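Local coordinates for superoxide dismutase [Cu-Zn] (Bacteroidetes bacterium GWA2_30_7, PDB 7B4O) that catalyses the dismutation of superoxide to oxygen and hydrogen peroxide as a copper-zinc enzyme of bacterial origin, captured here with zinc in both the copper and zinc sites, at the interface of chains A and B. Sequence-based numbering; all coordinates share one arbitrary frame. Chains: chain A/B, Superoxide dismutase [Cu-Zn].

Contact 1: the interface of chains A and B. Residues chain A 10, 12, 24, 150-151; chain B 56-59.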
ATOM      1  N   VAL A  10       5.538  -5.066  -4.111  1.00 10.79           N
ATOM      2  CA  VAL A  10       5.034  -4.224  -5.218  1.00 10.94           C
ATOM      3  C   VAL A  10       4.518  -2.928  -4.612  1.00 10.72           C
ATOM      4  O   VAL A  10       3.822  -2.969  -3.598  1.00 11.53           O
ATOM      5  CB  VAL A  10       3.946  -4.955  -6.021  1.00 11.86           C
ATOM      6  CG1 VAL A  10       3.433  -4.064  -7.145  1.00 12.01           C
ATOM      7  CG2 VAL A  10       4.444  -6.279  -6.574  1.00 12.81           C
ATOM      8  N   VAL A  12       2.534   0.563  -6.085  1.00  9.96           N
ATOM      9  CA  VAL A  12       1.943   1.444  -7.122  1.00 10.32           C
ATOM     10  C   VAL A  12       1.927   2.848  -6.537  1.00 10.52           C
ATOM     11  O   VAL A  12       1.395   3.038  -5.424  1.00 12.35           O
ATOM     12  CB  VAL A  12       0.547   0.979  -7.545  1.00 10.36           C
ATOM     13  CG1 VAL A  12      -0.026   1.914  -8.597  1.00 11.30           C
ATOM     14  CG2 VAL A  12       0.568  -0.458  -8.030  1.00 11.81           C
ATOM     15  N   VAL A  24       4.973   2.139 -11.151  1.00 10.03           N
ATOM     16  CA  VAL A  24       5.057   0.863 -10.399  1.00 11.45           C
ATOM     17  C   VAL A  24       6.515   0.629 -10.032  1.00 11.02           C
ATOM     18  O   VAL A  24       7.409   0.803 -10.893  1.00 12.23           O
ATOM     19  CB  VAL A  24       4.470  -0.316 -11.198  1.00 12.23           C
ATOM     20  CG1 VAL A  24       4.543  -1.611 -10.406  1.00 14.45           C
ATOM     21  CG2 VAL A  24       3.046  -0.041 -11.655  1.00 14.63           C
ATOM     22  N   GLY A 150       3.462  -3.369  -0.845  1.00 10.96           N
ATOM     23  CA  GLY A 150       2.675  -4.562  -0.525  1.00 11.08           C
ATOM     24  C   GLY A 150       3.391  -5.852  -0.860  1.00 11.92           C
ATOM     25  O   GLY A 150       4.390  -5.838  -1.605  1.00 11.89           O
ATOM     26  N   ILE A 151       2.823  -6.946  -0.362  1.00 12.66           N
ATOM     27  CA  ILE A 151       3.334  -8.322  -0.600  1.00 12.57           C
ATOM     28  C   ILE A 151       2.910  -8.766  -2.000  1.00 12.84           C
ATOM     29  O   ILE A 151       1.699  -8.761  -2.278  1.00 13.51           O
ATOM     30  CB  ILE A 151       2.810  -9.252   0.505  1.00 13.09           C
ATOM     31  CG1 ILE A 151       3.382  -8.841   1.862  1.00 13.57           C
ATOM     32  CG2 ILE A 151       3.100 -10.705   0.180  1.00 14.42           C
ATOM     33  CD1 ILE A 151       2.711  -9.496   3.035  1.00 15.08           C
TER
ATOM     34  N   GLY B  56      -0.698  -7.558  -1.785  1.00 12.47           N
ATOM     35  CA  GLY B  56      -0.668  -6.085  -1.833  1.00 12.24           C
ATOM     36  C   GLY B  56      -0.120  -5.621  -3.165  1.00 12.41           C
ATOM     37  O   GLY B  56       0.883  -4.900  -3.198  1.00 13.68           O
ATOM     38  N   ASP B  57      -0.779  -6.038  -4.247  1.00 13.06           N
ATOM     39  CA  ASP B  57      -0.339  -5.782  -5.635  1.00 13.10           C
ATOM     40  C   ASP B  57      -1.527  -5.198  -6.396  1.00 12.84           C
ATOM     41  O   ASP B  57      -2.402  -5.970  -6.824  1.00 13.56           O
ATOM     42  CB  ASP B  57       0.230  -7.043  -6.276  1.00 14.37           C
ATOM     43  CG  ASP B  57       0.775  -6.798  -7.669  1.00 14.31           C
ATOM     44  OD1 ASP B  57       0.471  -5.713  -8.234  1.00 13.87           O
ATOM     45  OD2 ASP B  57       1.485  -7.683  -8.188  1.00 16.30           O
ATOM     46  N   CYS B  58      -1.570  -3.875  -6.511  1.00 13.04           N
ATOM     47  CA  CYS B  58      -2.664  -3.158  -7.219  1.00 13.19           C
ATOM     48  C   CYS B  58      -2.182  -2.729  -8.609  1.00 12.57           C
ATOM     49  O   CYS B  58      -2.759  -1.789  -9.168  1.00 15.36           O
ATOM     50  CB  CYS B  58      -3.172  -1.976  -6.404  1.00 15.05           C
ATOM     51  SG  CYS B  58      -3.954  -2.443  -4.836  1.00 15.31           S
ATOM     52  N   SER B  59      -1.198  -3.420  -9.185  1.00 12.60           N
ATOM     53  CA  SER B  59      -0.568  -3.029 -10.471  1.00 14.19           C
ATOM     54  C   SER B  59      -1.483  -3.364 -11.655  1.00 14.35           C
ATOM     55  O   SER B  59      -1.387  -2.655 -12.670  1.00 15.74           O
ATOM     56  CB  SER B  59       0.796  -3.641 -10.646  1.00 15.85           C
ATOM     57  OG  SER B  59       0.711  -5.053 -10.711  1.00 15.17           O
TER
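The amide N of B:Gly56 donates to the carbonyl O of A:Ile151 at 2.7 Å, in a markedly bent bond (122° at H). This joins the end of strand 143-151 to the loop of the partner that carries the disulfide cysteine B:Cys58, the pairing expected of a dimer of the eukaryotic Cu-Zn superoxide dismutase type, and probably the biological one. Close by, the two glycines pass backbone to backbone, A:Gly150 CA lying 3.9 Å from B:Gly56 CA.

Strand 8-15 of chain A supplies a valine surface for the rest of the loop. The isopropyl group of A:Val10 spreads over one face of the B:Asp57 carboxylate, its CG1 methyl 3.6 Å from OD1 and its CG2 methyl beside OD2. The aspartate CG is anti to its backbone N (chi1 -176°), which puts the carboxylate alongside A:Val10, and a small twist about the next bond turns OD1 towards B:Ser59. There OD1 accepts two bonds: the amide N of B:Ser59 approaches nearly along the C-O axis, and the B:Ser59 hydroxyl OG reaches the syn lone pair at 2.6 Å. This double grip fixes the rotation of the carboxylate, gives OD1 two donors from its own chain, and leaves a flat face for the valine methyls to pack on. A:Val12 works by one branch. With CG1 anti to the backbone N (chi1 180°), CG2 is the methyl that points across and rests over the face of the peptide joining B:Cys58 to B:Ser59, 3.6 Å from B:Cys58 C. On strand 22-30, A:Val24 approaches more loosely, its CG1 methyl standing 4.3 Å from B:Ser59 CB.

Contact 2: the interface of chains A and B. Residues chain A 55-56, 119-121; chain B 119, 150-151.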
ATOM      1  N   CYS A  55       5.859   5.632   7.295  1.00 12.65           N
ATOM      2  CA  CYS A  55       4.420   5.291   7.400  1.00 12.21           C
ATOM      3  C   CYS A  55       3.846   4.958   6.021  1.00 11.83           C
ATOM      4  O   CYS A  55       4.032   5.761   5.087  1.00 13.26           O
ATOM      5  CB  CYS A  55       3.590   6.408   8.006  1.00 13.94           C
ATOM      6  SG  CYS A  55       4.130   6.810   9.680  1.00 21.30           S
ATOM      7  N   GLY A  56       3.152   3.837   5.915  1.00 11.70           N
ATOM      8  CA  GLY A  56       2.393   3.483   4.706  1.00 12.17           C
ATOM      9  C   GLY A  56       1.057   4.199   4.698  1.00 12.33           C
ATOM     10  O   GLY A  56       0.003   3.532   4.668  1.00 12.79           O
ATOM     11  N   ILE A 119       7.780  -3.913   4.073  1.00 11.26           N
ATOM     12  CA  ILE A 119       6.343  -4.197   3.797  1.00 11.31           C
ATOM     13  C   ILE A 119       5.488  -3.263   4.655  1.00 11.25           C
ATOM     14  O   ILE A 119       5.684  -3.189   5.873  1.00 12.41           O
ATOM     15  CB  ILE A 119       5.997  -5.674   4.052  1.00 11.38           C
ATOM     16  CG1 ILE A 119       6.827  -6.626   3.190  1.00 12.29           C
ATOM     17  CG2 ILE A 119       4.509  -5.899   3.873  1.00 12.47           C
ATOM     18  CD1 ILE A 119       6.728  -6.417   1.711  1.00 13.79           C
ATOM     19  N   GLY A 120       4.545  -2.574   4.017  1.00 11.63           N
ATOM     20  CA  GLY A 120       3.619  -1.646   4.691  1.00 12.11           C
ATOM     21  C   GLY A 120       4.230  -0.274   4.904  1.00 11.10           C
ATOM     22  O   GLY A 120       3.555   0.580   5.498  1.00 10.98           O
ATOM     23  N   ARG A 121       5.449  -0.045   4.428  1.00 11.41           N
ATOM     24  CA  ARG A 121       6.043   1.306   4.430  1.00 11.48           C
ATOM     25  C   ARG A 121       5.606   2.001   3.137  1.00 10.83           C
ATOM     26  O   ARG A 121       4.915   1.373   2.314  1.00 11.16           O
ATOM     27  CB  ARG A 121       7.567   1.232   4.575  1.00 11.62           C
ATOM     28  CG  ARG A 121       8.032   0.402   5.763  1.00 12.26           C
ATOM     29  CD  ARG A 121       7.612   0.981   7.089  1.00 13.15           C
ATOM     30  NE  ARG A 121       7.923   0.074   8.188  1.00 13.81           N
ATOM     31  CZ  ARG A 121       7.808   0.371   9.475  1.00 14.61           C
ATOM     32  NH1 ARG A 121       7.421   1.575   9.853  1.00 16.51           N
ATOM     33  NH2 ARG A 121       8.094  -0.549  10.381  1.00 16.22           N
TER
ATOM     34  N   ILE B 119      -0.967  -6.250   7.287  1.00 12.93           N
ATOM     35  CA  ILE B 119      -0.022  -5.234   6.752  1.00 12.19           C
ATOM     36  C   ILE B 119       0.569  -5.752   5.436  1.00 11.50           C
ATOM     37  O   ILE B 119       1.102  -6.879   5.400  1.00 13.23           O
ATOM     38  CB  ILE B 119       1.071  -4.885   7.772  1.00 12.90           C
ATOM     39  CG1 ILE B 119       0.484  -4.343   9.082  1.00 13.69           C
ATOM     40  CG2 ILE B 119       2.078  -3.932   7.143  1.00 13.87           C
ATOM     41  CD1 ILE B 119      -0.338  -3.087   8.926  1.00 14.48           C
ATOM     42  N   GLY B 150      -1.087  -0.141   4.780  1.00 11.58           N
ATOM     43  CA  GLY B 150       0.212   0.321   5.278  1.00 11.55           C
ATOM     44  C   GLY B 150       0.185   0.594   6.761  1.00 12.07           C
ATOM     45  O   GLY B 150      -0.904   0.692   7.372  1.00 13.47           O
ATOM     46  N   ILE B 151       1.379   0.718   7.321  1.00 11.79           N
ATOM     47  CA  ILE B 151       1.604   1.029   8.754  1.00 13.33           C
ATOM     48  C   ILE B 151       1.328   2.515   8.992  1.00 13.56           C
ATOM     49  O   ILE B 151       1.954   3.360   8.316  1.00 13.97           O
ATOM     50  CB  ILE B 151       3.030   0.614   9.136  1.00 13.94           C
ATOM     51  CG1 ILE B 151       3.214  -0.896   9.003  1.00 15.59           C
ATOM     52  CG2 ILE B 151       3.384   1.104  10.536  1.00 14.57           C
ATOM     53  CD1 ILE B 151       4.657  -1.331   9.028  1.00 16.87           C
TER
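B:Ile151, near the C-terminus of one Cu-Zn superoxide dismutase subunit, is held by two segments of the other: A:Cys55 and A:Gly56 of the disulfide-bearing loop, and A:Ile119 to A:Arg121 just before strand 122-126. Backbone groups make the hydrogen bonds. The amide N of B:Ile151 donates to A:Gly120 O at 2.8 Å in a nearly straight bond (171° at H). The carbonyl O of the same isoleucine accepts from A:Gly56 N, so that both polar backbone groups of B:Ile151 are engaged across the interface. A:Gly120 takes a positive phi (83°), a left-handed conformation that suits glycine and accompanies the presentation of its carbonyl to the partner.

A second kind of contact sets an aliphatic tip against a flat cationic group. The CD1 methyl of B:Ile151 lies over the centre of one face of the A:Arg121 guanidinium, 3.6 Å from CZ, while the CG2 branch stays farther off, 4.1 Å from A:Arg121 NH1. The isoleucine chain is extended at its end (chi2 166°), which carries CD1 out to that face; the arginine bends at chi2 and the two side chains meet at a slant. Stacking of this kind would leave the N-H groups at the guanidinium rim available for bonding in its plane.

The remaining packing is van der Waals contact. B:Ile119 places its CG2 methyl 3.7 Å from A:Gly120 CA. The CG2 methyl of each Ile119 also sits against a carbonyl oxygen, 3.9 Å from the backbone O of the opposite Ile119, A:Ile119 against B:Ile119, as expected near a two-fold axis. A:Gly56 CA likewise faces B:Gly150 CA at 3.9 Å.

Contact 1 and contact 2 have their centres about 12 Å apart and belong to one two-fold symmetric interface. They share the residues Gly56, Gly150 and Ile151 with the chains exchanged, so the Gly56-Ile151 backbone bond occurs once in each. Contact 1 continues outward along the disulfide-bearing loop onto the valine strands, whereas contact 2 lies nearer the axis and adds the 119-121 segment. The disulfide from Cys58 to Cys146 ties the loop to the C-terminal segment that ends in Gly150 and Ile151 within each subunit. Both interface elements are thereby connected covalently, which plausibly couples the stability of each subunit to dimer assembly.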